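Immunoreactive 84kD antigen PG93 (Porphyromonas gingivalis, PDB 5M11) serves as an essential surface component of the type-IX secretion system of this oral bacterium and carries bound zinc and calcium ions. Local coordinates at residues 16-20 and 308-314; 191-197 and 208-214; 202-207 and 255-259; 324-330 and 343-348; 541-545 and 555-559. All blocks are in the same frame, centred on the assembly; numbering follows the deposited sequence.

Interaction 1: 16-20 and 308-314; sequences LLAIH and FDGPGDN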
# COMPACT_ATOMS: atom_id res chain seq x y z
N LEU A 16 -5.01 -5.46 -3.57
CA LEU A 16 -4.03 -6.40 -4.11
C LEU A 16 -2.74 -6.34 -3.23
O LEU A 16 -1.70 -5.76 -3.59
CB LEU A 16 -3.79 -6.10 -5.60
CG LEU A 16 -4.98 -6.40 -6.56
CD1 LEU A 16 -4.85 -5.64 -7.82
CD2 LEU A 16 -5.04 -7.89 -6.94
N LEU A 17 -2.88 -6.91 -2.03
CA LEU A 17 -1.87 -6.88 -0.98
C LEU A 17 -0.95 -8.09 -1.01
O LEU A 17 -1.33 -9.15 -1.51
CB LEU A 17 -2.55 -6.74 0.41
CG LEU A 17 -3.25 -5.37 0.65
CD1 LEU A 17 -3.91 -5.31 1.99
CD2 LEU A 17 -2.29 -4.19 0.50
N ALA A 18 0.28 -7.89 -0.50
CA ALA A 18 1.37 -8.86 -0.43
C ALA A 18 1.41 -9.66 0.92
O ALA A 18 1.16 -9.12 2.00
CB ALA A 18 2.69 -8.14 -0.64
N ILE A 19 1.79 -10.95 0.82
CA ILE A 19 1.92 -11.80 2.00
C ILE A 19 3.43 -11.78 2.36
O ILE A 19 3.83 -10.96 3.20
CB ILE A 19 1.26 -13.19 1.77
CG1 ILE A 19 -0.27 -13.07 2.01
CG2 ILE A 19 1.84 -14.29 2.65
CD1 ILE A 19 -1.09 -12.81 0.74
N HIS A 20 4.27 -12.55 1.66
CA HIS A 20 5.73 -12.56 1.83
C HIS A 20 6.18 -12.85 3.35
O HIS A 20 5.91 -13.95 3.86
CB HIS A 20 6.30 -11.23 1.21
CG HIS A 20 7.78 -10.98 1.29
ND1 HIS A 20 8.70 -12.00 1.52
CD2 HIS A 20 8.46 -9.81 1.18
CE1 HIS A 20 9.88 -11.41 1.56
NE2 HIS A 20 9.79 -10.10 1.36
N PHE A 308 -1.50 -18.54 -1.52
CA PHE A 308 -1.78 -17.15 -1.85
C PHE A 308 -0.70 -16.54 -2.73
O PHE A 308 0.48 -16.55 -2.36
CB PHE A 308 -1.91 -16.27 -0.60
CG PHE A 308 -2.82 -16.76 0.49
CD1 PHE A 308 -4.18 -16.48 0.47
CD2 PHE A 308 -2.31 -17.45 1.59
CE1 PHE A 308 -5.02 -16.89 1.50
CE2 PHE A 308 -3.14 -17.87 2.62
CZ PHE A 308 -4.49 -17.58 2.58
N ASP A 309 -1.12 -16.00 -3.87
CA ASP A 309 -0.22 -15.29 -4.78
C ASP A 309 -0.64 -13.83 -4.87
O ASP A 309 -1.80 -13.55 -5.16
CB ASP A 309 -0.17 -15.94 -6.17
CG ASP A 309 0.72 -15.19 -7.15
OD1 ASP A 309 1.97 -15.27 -7.00
OD2 ASP A 309 0.18 -14.51 -8.04
N GLY A 310 0.31 -12.95 -4.59
CA GLY A 310 0.15 -11.49 -4.59
C GLY A 310 1.42 -10.78 -5.03
O GLY A 310 2.34 -11.43 -5.53
N PRO A 311 1.51 -9.44 -4.89
CA PRO A 311 2.75 -8.75 -5.29
C PRO A 311 3.94 -9.13 -4.40
O PRO A 311 3.73 -9.64 -3.30
CB PRO A 311 2.40 -7.26 -5.15
CG PRO A 311 1.28 -7.20 -4.24
CD PRO A 311 0.52 -8.49 -4.34
N GLY A 312 5.16 -8.92 -4.89
CA GLY A 312 6.39 -9.21 -4.16
C GLY A 312 6.51 -8.42 -2.87
O GLY A 312 7.00 -8.93 -1.86
N ASP A 313 6.04 -7.15 -2.91
CA ASP A 313 5.95 -6.17 -1.82
C ASP A 313 4.78 -5.22 -2.11
O ASP A 313 4.13 -5.36 -3.15
CB ASP A 313 7.28 -5.41 -1.59
CG ASP A 313 7.92 -4.77 -2.81
OD1 ASP A 313 9.17 -4.76 -2.89
OD2 ASP A 313 7.18 -4.21 -3.65
N ASN A 314 4.47 -4.30 -1.19
CA ASN A 314 3.35 -3.37 -1.37
C ASN A 314 3.85 -1.98 -1.80
O ASN A 314 3.23 -0.97 -1.45
CB ASN A 314 2.52 -3.27 -0.09
CG ASN A 314 1.99 -4.58 0.44
OD1 ASN A 314 1.31 -5.32 -0.26
ND2 ASN A 314 2.21 -4.82 1.73
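The chain crosses between its two beta-propellers twice, and at 16-20 and 308-314 the two linkers pack on each other. The first leaves strand 13-16, the edge of a blade in the second propeller, and enters the first; the second returns. Neither is regular, and no backbone-to-backbone hydrogen bond joins them; side chains of each pack on the backbone of the other. Asn314, with chi1 in the m well, swings its amide over the other linker, and OD1 accepts a hydrogen bond from Ala18 N at 2.8 Å. Ala18 points at its partner, its CB 3.2 Å from Pro311 O and 4.0 Å from Pro311 CG. The Pro311 ring packs against the backbone, CG 3.4 Å from Leu16 O and CD 3.4 Å from Leu17 O. Gly310 is tightly placed: a CB there would clash with that same Leu17 O. Ile19 adopts an off-rotamer chi2 near 94°, which brings CD1 to 3.8 Å from Phe308 CB. His20, chi1 t, sets CD2 3.5 Å from Gly312 O. The CB of Asp313 (chi1 p) points away from 16-20; its carboxylate lies near the zinc ligands Asp315 and His340 and forms a salt bridge with Lys345. Leu16 packs on strand 655-660 and on Tyr347, Leu17 and Ile19 lie against strand 39-42, and Pro311 and Asp313 reach strand 343-347, so blades of both propellers flank the paired linkers.

Interaction 2: 191-197 and 208-214; sequences LPMGSVT and FLLADGR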
# COMPACT_ATOMS: atom_id res chain seq x y z
N LEU A 191 19.02 -10.43 40.02
CA LEU A 191 19.32 -10.47 38.58
C LEU A 191 19.34 -9.04 38.04
O LEU A 191 18.67 -8.19 38.63
CB LEU A 191 18.40 -11.41 37.74
CG LEU A 191 16.90 -11.20 37.68
CD1 LEU A 191 16.54 -10.05 36.79
CD2 LEU A 191 16.24 -12.38 37.03
N PRO A 192 20.09 -8.73 36.95
CA PRO A 192 20.06 -7.34 36.43
C PRO A 192 18.73 -7.05 35.72
O PRO A 192 18.59 -7.28 34.52
CB PRO A 192 21.27 -7.29 35.49
CG PRO A 192 21.43 -8.72 35.03
CD PRO A 192 20.99 -9.60 36.14
N MET A 193 17.73 -6.55 36.48
CA MET A 193 16.38 -6.27 36.00
C MET A 193 16.36 -5.24 34.85
O MET A 193 15.46 -5.30 34.01
CB MET A 193 15.46 -5.82 37.15
CG MET A 193 13.98 -6.01 36.87
SD MET A 193 13.43 -7.72 36.53
CE MET A 193 13.49 -8.39 38.16
N GLY A 194 17.37 -4.37 34.80
CA GLY A 194 17.52 -3.37 33.74
C GLY A 194 17.90 -3.96 32.38
O GLY A 194 17.75 -3.29 31.35
N SER A 195 18.38 -5.22 32.39
CA SER A 195 18.78 -5.96 31.19
C SER A 195 17.68 -6.91 30.70
O SER A 195 17.85 -7.51 29.64
CB SER A 195 20.05 -6.76 31.46
OG SER A 195 21.10 -5.90 31.87
N VAL A 196 16.56 -7.05 31.47
CA VAL A 196 15.48 -7.98 31.12
C VAL A 196 14.71 -7.41 29.94
O VAL A 196 14.19 -6.30 30.04
CB VAL A 196 14.54 -8.33 32.31
CG1 VAL A 196 13.42 -9.28 31.87
CG2 VAL A 196 15.30 -8.92 33.50
N THR A 197 14.67 -8.17 28.82
CA THR A 197 13.99 -7.81 27.58
C THR A 197 12.62 -8.48 27.48
O THR A 197 11.76 -8.04 26.70
CB THR A 197 14.81 -8.20 26.37
OG1 THR A 197 14.90 -9.61 26.31
CG2 THR A 197 16.17 -7.57 26.35
N PHE A 208 12.93 -15.08 33.00
CA PHE A 208 13.44 -13.76 32.66
C PHE A 208 14.58 -13.84 31.68
O PHE A 208 15.65 -14.35 32.00
CB PHE A 208 13.93 -13.01 33.90
CG PHE A 208 12.97 -12.93 35.06
CD1 PHE A 208 12.11 -11.84 35.19
CD2 PHE A 208 13.01 -13.87 36.08
CE1 PHE A 208 11.27 -11.72 36.30
CE2 PHE A 208 12.18 -13.74 37.20
CZ PHE A 208 11.32 -12.67 37.30
N LEU A 209 14.34 -13.29 30.49
CA LEU A 209 15.31 -13.23 29.42
C LEU A 209 16.02 -11.91 29.47
O LEU A 209 15.37 -10.85 29.49
CB LEU A 209 14.67 -13.42 28.03
CG LEU A 209 15.53 -13.16 26.82
CD1 LEU A 209 16.71 -14.14 26.74
CD2 LEU A 209 14.69 -13.23 25.58
N LEU A 210 17.36 -11.97 29.44
CA LEU A 210 18.25 -10.84 29.47
C LEU A 210 18.75 -10.54 28.08
O LEU A 210 18.86 -11.46 27.26
CB LEU A 210 19.43 -11.15 30.41
CG LEU A 210 19.29 -10.89 31.91
CD1 LEU A 210 18.01 -11.41 32.47
CD2 LEU A 210 20.41 -11.56 32.64
N ALA A 211 19.07 -9.27 27.83
CA ALA A 211 19.61 -8.77 26.56
C ALA A 211 20.85 -9.55 26.14
O ALA A 211 20.98 -9.83 24.95
CB ALA A 211 19.95 -7.29 26.68
N ASP A 212 21.72 -9.96 27.11
CA ASP A 212 22.96 -10.70 26.82
C ASP A 212 22.74 -12.21 26.52
O ASP A 212 23.71 -12.96 26.41
CB ASP A 212 23.99 -10.55 27.97
CG ASP A 212 23.53 -11.11 29.29
OD1 ASP A 212 23.22 -12.30 29.35
OD2 ASP A 212 23.49 -10.34 30.28
N GLY A 213 21.48 -12.65 26.43
CA GLY A 213 21.17 -14.04 26.13
C GLY A 213 20.84 -14.94 27.29
O GLY A 213 20.14 -15.93 27.11
N ARG A 214 21.34 -14.63 28.51
CA ARG A 214 21.07 -15.47 29.69
C ARG A 214 19.58 -15.60 29.97
O ARG A 214 18.81 -14.72 29.56
CB ARG A 214 21.76 -14.87 30.93
CG ARG A 214 23.25 -15.18 31.02
CD ARG A 214 23.85 -14.65 32.30
NE ARG A 214 23.91 -13.19 32.26
CZ ARG A 214 24.02 -12.42 33.33
NH1 ARG A 214 24.08 -12.95 34.54
NH2 ARG A 214 24.06 -11.10 33.19
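Val196 and Leu210 bring their CA atoms to 4.3 Å, yet their side chains diverge: an antiparallel non-hydrogen-bonded pair at the open end of the hairpin, away from its 203-204 turn, in one blade of the first propeller. One hydrogen bond lies on each side of it, Ala211 N to Ser195 O and Thr197 N to Leu209 O, both 2.8 Å. CA-H...O contacts accompany the pair, with Leu210 CA 3.4 Å from Ser195 O and Val196 CA 3.3 Å from Leu209 O. The chain before the strand folds over the hairpin through an inverse gamma turn centred on Pro192 and a 3-10 turn at 193-195. This lays Leu191 CD2 3.7 Å from Phe208 CD2 and Pro192 CG 3.8 Å from Leu210 CD2. Met193 SD sits 5.2 Å from the centroid of the Phe208 ring, an oblique Met-aromatic contact, while Leu164 and Leu169 of the preceding blade add to the cluster. A type I turn runs from Leu210 to Gly213; Asp212 OD1 accepts from Arg214 N at 3.1 Å in an Asx turn. Backbone bonds thus join the strands, apolar groups pack on the preceding blade, and the 3.1 Å salt bridge of Asp212 OD2 with Arg214 NH2 is local to 208-214 and does not bridge the segments.

Interaction 3: 202-207 and 255-259; sequences VGEDIC and IEKGR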
# COMPACT_ATOMS: atom_id res chain seq x y z
N VAL A 202 5.70 -20.20 33.08
CA VAL A 202 5.68 -21.56 32.56
C VAL A 202 5.53 -22.43 33.78
O VAL A 202 6.42 -22.48 34.62
CB VAL A 202 6.89 -21.90 31.62
CG1 VAL A 202 8.24 -21.54 32.24
CG2 VAL A 202 6.86 -23.34 31.14
N GLY A 203 4.35 -23.01 33.94
CA GLY A 203 3.98 -23.83 35.08
C GLY A 203 4.06 -23.02 36.35
O GLY A 203 3.58 -21.87 36.39
N GLU A 204 4.77 -23.57 37.36
CA GLU A 204 4.99 -22.91 38.64
C GLU A 204 6.27 -21.99 38.63
O GLU A 204 6.76 -21.62 39.70
CB GLU A 204 5.05 -23.93 39.78
CG GLU A 204 3.77 -24.75 39.92
CD GLU A 204 2.47 -24.03 40.27
OE1 GLU A 204 2.53 -23.00 40.99
OE2 GLU A 204 1.40 -24.54 39.88
N ASP A 205 6.76 -21.59 37.45
CA ASP A 205 7.94 -20.73 37.35
C ASP A 205 7.68 -19.53 36.45
O ASP A 205 6.78 -19.54 35.61
CB ASP A 205 9.17 -21.50 36.82
CG ASP A 205 9.41 -22.87 37.41
OD1 ASP A 205 9.72 -22.94 38.62
OD2 ASP A 205 9.29 -23.86 36.66
N ILE A 206 8.52 -18.51 36.60
CA ILE A 206 8.56 -17.27 35.84
C ILE A 206 9.96 -17.20 35.23
O ILE A 206 10.94 -17.35 35.96
CB ILE A 206 8.16 -16.02 36.70
CG1 ILE A 206 8.55 -14.69 36.05
CG2 ILE A 206 8.66 -16.05 38.14
CD1 ILE A 206 7.45 -14.06 35.28
N CYS A 207 10.08 -17.04 33.90
CA CYS A 207 11.39 -16.93 33.25
C CYS A 207 11.67 -15.51 32.79
O CYS A 207 10.77 -14.84 32.24
CB CYS A 207 11.55 -17.91 32.10
SG CYS A 207 11.48 -19.65 32.59
N ILE A 255 10.94 -24.23 26.56
CA ILE A 255 10.85 -24.45 28.01
C ILE A 255 9.40 -24.81 28.36
O ILE A 255 8.48 -24.07 28.01
CB ILE A 255 11.38 -23.24 28.83
CG1 ILE A 255 12.83 -22.90 28.45
CG2 ILE A 255 11.23 -23.44 30.37
CD1 ILE A 255 13.06 -21.45 28.22
N GLU A 256 9.21 -25.95 29.05
CA GLU A 256 7.87 -26.34 29.46
C GLU A 256 7.87 -26.69 30.97
O GLU A 256 8.93 -26.62 31.60
CB GLU A 256 7.32 -27.45 28.57
CG GLU A 256 8.09 -28.76 28.61
CD GLU A 256 7.76 -29.66 27.45
OE1 GLU A 256 6.59 -30.11 27.35
OE2 GLU A 256 8.68 -29.93 26.64
N LYS A 257 6.68 -26.98 31.55
CA LYS A 257 6.46 -27.30 32.96
C LYS A 257 7.57 -28.14 33.57
O LYS A 257 7.97 -29.17 33.02
CB LYS A 257 5.15 -28.09 33.13
CG LYS A 257 3.85 -27.28 33.10
CD LYS A 257 2.59 -28.19 32.86
CE LYS A 257 2.44 -29.37 33.81
NZ LYS A 257 1.17 -30.13 33.58
N GLY A 258 8.00 -27.74 34.74
CA GLY A 258 9.01 -28.47 35.48
C GLY A 258 10.40 -28.21 34.96
O GLY A 258 11.31 -28.98 35.24
N ARG A 259 10.55 -27.12 34.19
CA ARG A 259 11.81 -26.61 33.64
C ARG A 259 12.46 -27.57 32.64
O ARG A 259 13.69 -27.61 32.53
CB ARG A 259 12.80 -26.24 34.76
CG ARG A 259 12.26 -25.21 35.72
CD ARG A 259 13.08 -25.19 36.97
NE ARG A 259 12.54 -24.29 37.98
CZ ARG A 259 13.26 -23.73 38.94
NH1 ARG A 259 14.57 -23.93 39.00
NH2 ARG A 259 12.69 -22.93 39.83
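Two tight chain reversals from adjacent blades of the first beta-propeller meet here. In 202-207 a type II' turn runs from Val202 to Asp205, with Gly203 at the positive phi that this turn favours. It closes the two-residue hairpin between strands 196-202 and 205-210, and Val202 N to Asp205 O at 2.8 Å and Asp205 N to Val202 O at 3.0 Å complete it. In 255-259 the chain leaves strand 252-256 and bends through left-handed backbone angles at both Gly258 and Arg259. The reversals approach most closely at Gly203 and Lys257, whose CA atoms are 4.8 Å apart, but no backbone hydrogen bond links them, as expected where one blade packs on the next. Val202 fills the gap between them: its CG1 is 4.0 Å from Ile255 CG2 and its CG2 3.5 Å from Glu256 C. A CB on Gly203 would come tightly against Lys257 CG, which already lies 4.0 Å from Gly203 CA. Beside it, Cys207 SG is 4.4 Å from Ile255 CG2, with Leu244 alongside. A salt bridge adds a polar link, between buried Asp205 and partly exposed Arg259. Arg259 also gives its NH1 to Glu226, so its guanidinium serves two acids. Toward Asp205 the geometry is forked: NE and NH2 of Arg259 both donate to the single oxygen Asp205 OD1, each at 3.2 Å.

Interaction 4: 324-330 and 343-348; sequences GRLYAAS and MVKLYD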
# COMPACT_ATOMS: atom_id res chain seq x y z
N GLY A 324 -2.51 -5.57 -21.59
CA GLY A 324 -3.37 -6.20 -20.58
C GLY A 324 -2.65 -6.65 -19.31
O GLY A 324 -3.10 -7.58 -18.64
N ARG A 325 -1.51 -6.00 -19.00
CA ARG A 325 -0.64 -6.29 -17.86
C ARG A 325 -0.27 -5.02 -17.13
O ARG A 325 -0.15 -3.95 -17.75
CB ARG A 325 0.66 -6.97 -18.33
CG ARG A 325 0.60 -8.47 -18.41
CD ARG A 325 1.74 -9.04 -19.23
NE ARG A 325 1.60 -10.49 -19.39
CZ ARG A 325 1.02 -11.08 -20.43
NH1 ARG A 325 0.54 -10.36 -21.43
NH2 ARG A 325 0.92 -12.40 -20.47
N LEU A 326 -0.05 -5.15 -15.81
CA LEU A 326 0.42 -4.06 -14.97
C LEU A 326 1.91 -4.26 -14.77
O LEU A 326 2.34 -5.39 -14.58
CB LEU A 326 -0.35 -4.02 -13.63
CG LEU A 326 0.03 -2.94 -12.60
CD1 LEU A 326 -0.67 -1.64 -12.88
CD2 LEU A 326 -0.31 -3.40 -11.20
N TYR A 327 2.69 -3.19 -14.88
CA TYR A 327 4.13 -3.19 -14.68
C TYR A 327 4.40 -2.24 -13.53
O TYR A 327 3.95 -1.10 -13.57
CB TYR A 327 4.89 -2.78 -15.97
CG TYR A 327 4.66 -3.68 -17.17
CD1 TYR A 327 5.63 -4.59 -17.58
CD2 TYR A 327 3.47 -3.62 -17.90
CE1 TYR A 327 5.42 -5.42 -18.69
CE2 TYR A 327 3.25 -4.44 -19.01
CZ TYR A 327 4.23 -5.34 -19.39
OH TYR A 327 4.01 -6.14 -20.48
N ALA A 328 5.04 -2.72 -12.46
CA ALA A 328 5.32 -1.90 -11.29
C ALA A 328 6.75 -2.05 -10.80
O ALA A 328 7.33 -3.14 -10.82
CB ALA A 328 4.36 -2.26 -10.18
N ALA A 329 7.31 -0.91 -10.34
CA ALA A 329 8.66 -0.75 -9.78
C ALA A 329 8.52 -0.31 -8.35
O ALA A 329 7.79 0.64 -8.06
CB ALA A 329 9.46 0.27 -10.58
N SER A 330 9.17 -1.01 -7.44
CA SER A 330 9.03 -0.69 -6.03
C SER A 330 10.07 0.32 -5.54
O SER A 330 9.69 1.27 -4.85
CB SER A 330 9.06 -1.96 -5.19
OG SER A 330 10.32 -2.61 -5.22
N MET A 343 12.88 -4.70 -7.19
CA MET A 343 11.67 -5.50 -7.33
C MET A 343 10.82 -4.99 -8.51
O MET A 343 10.47 -3.81 -8.59
CB MET A 343 10.87 -5.49 -6.01
CG MET A 343 9.53 -6.19 -6.06
SD MET A 343 9.57 -8.00 -6.02
CE MET A 343 10.08 -8.30 -4.30
N VAL A 344 10.52 -5.91 -9.42
CA VAL A 344 9.67 -5.63 -10.57
C VAL A 344 8.46 -6.56 -10.43
O VAL A 344 8.61 -7.76 -10.18
CB VAL A 344 10.42 -5.77 -11.93
CG1 VAL A 344 9.51 -5.45 -13.10
CG2 VAL A 344 11.65 -4.87 -11.98
N LYS A 345 7.26 -5.99 -10.51
CA LYS A 345 6.05 -6.77 -10.36
C LYS A 345 5.18 -6.64 -11.58
O LYS A 345 4.91 -5.52 -12.03
CB LYS A 345 5.30 -6.31 -9.12
CG LYS A 345 5.96 -6.72 -7.84
CD LYS A 345 5.53 -5.89 -6.66
CE LYS A 345 6.01 -4.47 -6.75
NZ LYS A 345 5.37 -3.66 -5.71
N LEU A 346 4.73 -7.78 -12.13
CA LEU A 346 3.83 -7.85 -13.28
C LEU A 346 2.58 -8.60 -12.89
O LEU A 346 2.68 -9.69 -12.31
CB LEU A 346 4.48 -8.52 -14.50
CG LEU A 346 5.89 -8.16 -14.95
CD1 LEU A 346 6.08 -8.60 -16.37
CD2 LEU A 346 6.20 -6.67 -14.87
N TYR A 347 1.40 -8.01 -13.18
CA TYR A 347 0.10 -8.61 -12.85
C TYR A 347 -0.70 -8.88 -14.12
O TYR A 347 -0.98 -7.98 -14.91
CB TYR A 347 -0.68 -7.74 -11.85
CG TYR A 347 -1.94 -8.38 -11.32
CD1 TYR A 347 -1.90 -9.59 -10.63
CD2 TYR A 347 -3.18 -7.76 -11.46
CE1 TYR A 347 -3.05 -10.18 -10.13
CE2 TYR A 347 -4.34 -8.32 -10.94
CZ TYR A 347 -4.27 -9.54 -10.28
OH TYR A 347 -5.42 -10.10 -9.76
N ASP A 348 -1.03 -10.15 -14.32
CA ASP A 348 -1.74 -10.75 -15.44
C ASP A 348 -3.22 -10.37 -15.51
O ASP A 348 -3.83 -10.42 -16.59
CB ASP A 348 -1.64 -12.28 -15.27
CG ASP A 348 -1.88 -13.10 -16.52
OD1 ASP A 348 -1.30 -12.76 -17.58
OD2 ASP A 348 -2.58 -14.13 -16.42
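This is regular antiparallel strand pairing: 325-329 and 343-347 are the two central strands of a four-stranded blade, the first of the second propeller. Their axes come within 4.7 Å and run at 166° to one another. Two hydrogen-bonded pairs carry the register. Leu326 and Tyr347 exchange N-to-O bonds of 3.1 Å in both directions; for the next pair the bonds are 2.8 Å from Ala328 N to Lys345 O and 2.9 Å from Lys345 N to Ala328 O. Between them Tyr327 faces Leu346 in a non-hydrogen-bonded pair, Tyr327 CD1 lying 3.5 Å from Leu346 CD2. At one end Ser330 N still reaches Met343 O, at 3.3 Å; at the other, Arg325 NH2 and Asp348 OD1 form a long salt bridge of 3.7 Å, by charge alone. Tyr327, Ala329 and Val344 turn to strand 373-378 of the next blade, with Leu346 on the same face; the Tyr327 ring meets Phe386 edge-to-face while its OH bonds to Pro383 O. On the face of Leu326, Ala328, Lys345 and Tyr347, Lys345 NZ bonds to Asp315 O, bridges to Asp313 and makes a cation-pi contact with Phe316. Ser330 lies beside Asp315 and His340, which bind zinc. That site is particular to this protein; the twisted four-stranded antiparallel sheet, packed face-on against its neighbour, is the repeating unit of a beta-propeller.

Interaction 5: 541-545 and 555-559; sequences NGSVW and VYNAA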
# COMPACT_ATOMS: atom_id res chain seq x y z
N ASN A 541 -7.50 15.78 -26.42
CA ASN A 541 -7.53 17.12 -27.03
C ASN A 541 -6.10 17.69 -27.29
O ASN A 541 -5.92 18.91 -27.41
CB ASN A 541 -8.32 18.09 -26.13
CG ASN A 541 -9.79 17.78 -25.98
OD1 ASN A 541 -10.45 17.29 -26.91
ND2 ASN A 541 -10.35 18.13 -24.82
N GLY A 542 -5.11 16.79 -27.37
CA GLY A 542 -3.71 17.12 -27.59
C GLY A 542 -3.10 18.04 -26.55
O GLY A 542 -2.15 18.77 -26.86
N SER A 543 -3.65 18.01 -25.30
CA SER A 543 -3.23 18.81 -24.14
C SER A 543 -2.32 18.01 -23.20
O SER A 543 -2.57 16.82 -22.98
CB SER A 543 -4.44 19.29 -23.34
OG SER A 543 -5.43 19.89 -24.15
N VAL A 544 -1.27 18.66 -22.64
CA VAL A 544 -0.41 17.96 -21.69
C VAL A 544 -0.71 18.50 -20.31
O VAL A 544 -0.28 19.59 -19.94
CB VAL A 544 1.11 17.91 -22.03
CG1 VAL A 544 1.91 17.34 -20.86
CG2 VAL A 544 1.34 17.06 -23.26
N TRP A 545 -1.52 17.75 -19.57
CA TRP A 545 -1.92 18.09 -18.23
C TRP A 545 -0.80 17.71 -17.32
O TRP A 545 -0.35 16.57 -17.35
CB TRP A 545 -3.22 17.38 -17.85
CG TRP A 545 -4.39 17.91 -18.60
CD1 TRP A 545 -4.87 17.45 -19.79
CD2 TRP A 545 -5.13 19.10 -18.30
NE1 TRP A 545 -5.90 18.26 -20.23
CE2 TRP A 545 -6.08 19.28 -19.34
CE3 TRP A 545 -5.14 20.00 -17.22
CZ2 TRP A 545 -7.02 20.31 -19.32
CZ3 TRP A 545 -6.05 21.04 -17.22
CH2 TRP A 545 -6.99 21.18 -18.25
N VAL A 555 -1.42 22.48 -20.81
CA VAL A 555 -0.98 23.21 -22.00
C VAL A 555 -1.81 22.69 -23.17
O VAL A 555 -1.74 21.50 -23.48
CB VAL A 555 0.55 23.09 -22.25
CG1 VAL A 555 0.98 23.94 -23.45
CG2 VAL A 555 1.35 23.47 -21.02
N TYR A 556 -2.60 23.56 -23.81
CA TYR A 556 -3.39 23.17 -24.97
C TYR A 556 -2.46 23.11 -26.22
O TYR A 556 -1.37 23.70 -26.21
CB TYR A 556 -4.58 24.13 -25.14
CG TYR A 556 -5.73 23.80 -24.21
CD1 TYR A 556 -6.97 23.41 -24.71
CD2 TYR A 556 -5.56 23.82 -22.83
CE1 TYR A 556 -8.02 23.08 -23.86
CE2 TYR A 556 -6.60 23.48 -21.97
CZ TYR A 556 -7.83 23.10 -22.48
OH TYR A 556 -8.85 22.75 -21.63
N ASN A 557 -2.86 22.32 -27.26
CA ASN A 557 -2.11 22.11 -28.52
C ASN A 557 -0.60 21.98 -28.21
O ASN A 557 0.22 22.82 -28.60
CB ASN A 557 -2.40 23.24 -29.55
CG ASN A 557 -1.53 23.22 -30.80
OD1 ASN A 557 -1.14 22.15 -31.32
ND2 ASN A 557 -1.12 24.40 -31.25
N ALA A 558 -0.27 20.92 -27.43
CA ALA A 558 1.09 20.62 -26.95
C ALA A 558 2.07 20.31 -28.10
O ALA A 558 3.26 20.62 -27.98
CB ALA A 558 1.04 19.48 -25.97
N ALA A 559 1.56 19.75 -29.22
CA ALA A 559 2.31 19.38 -30.43
C ALA A 559 3.01 20.61 -31.12
O ALA A 559 4.04 20.44 -31.80
CB ALA A 559 1.37 18.70 -31.41
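Followed from Val555 onward, the second segment shows how a strand can end and still remain bonded to its partner. Val555 is the last regular pairing, an antiparallel hydrogen-bonded pair with Val544: Val544 N to Val555 O is 3.0 Å, and Val555 N to Val544 O 3.2 Å. The same Val555 O receives a CA-H...O contact from Ser543 CA at 3.1 Å. Tyr556 sends its CB away but its ring bends back: Ser543 OG sits over one face, 3.9 Å from Tyr556 CD1, and Tyr556 CE2 packs 4.2 Å from Trp545 CZ2. Asn557 takes left-handed backbone angles, and this turn redirects the chain so that Ala558 N donates a hydrogen bond to Gly542 O, 2.9 Å away. Ala558 then opens a 3-10 turn with its CB 3.6 Å from Val544 CG2, both residues covered by Trp482 of the preceding blade. In the other segment, Asp539 bonds the loop before strand 544-548, accepting from Ser543 N by OD1 and from Trp545 NE1 by OD2. An aspartate, a glycine of positive phi (Gly542) and a tryptophan in this spacing recall the blade turns of two-component-regulator propeller repeats, here in the second propeller of the protein.

Set side by side, the five contacts follow a propeller protein from blade to junction. Interaction 5 is a buried contact; 1, 2, 3 and 4 are partly buried. Interactions 2, 4 and 5 pair strands within single blades, and backbone hydrogen bonds run through all three, with much apolar packing in 2. Interaction 3 crosses between blades and relies on aliphatic packing with a salt bridge to a buried aspartate. It shares strand 205-210 with interaction 2, about 17 Å away between centres. Interaction 1 joins the propellers through irregular linkers and touches interaction 4, where Asp313 OD2 meets Lys345 NZ at 2.8 Å. Interactions 3 and 5 stand about 74 Å apart, between centres.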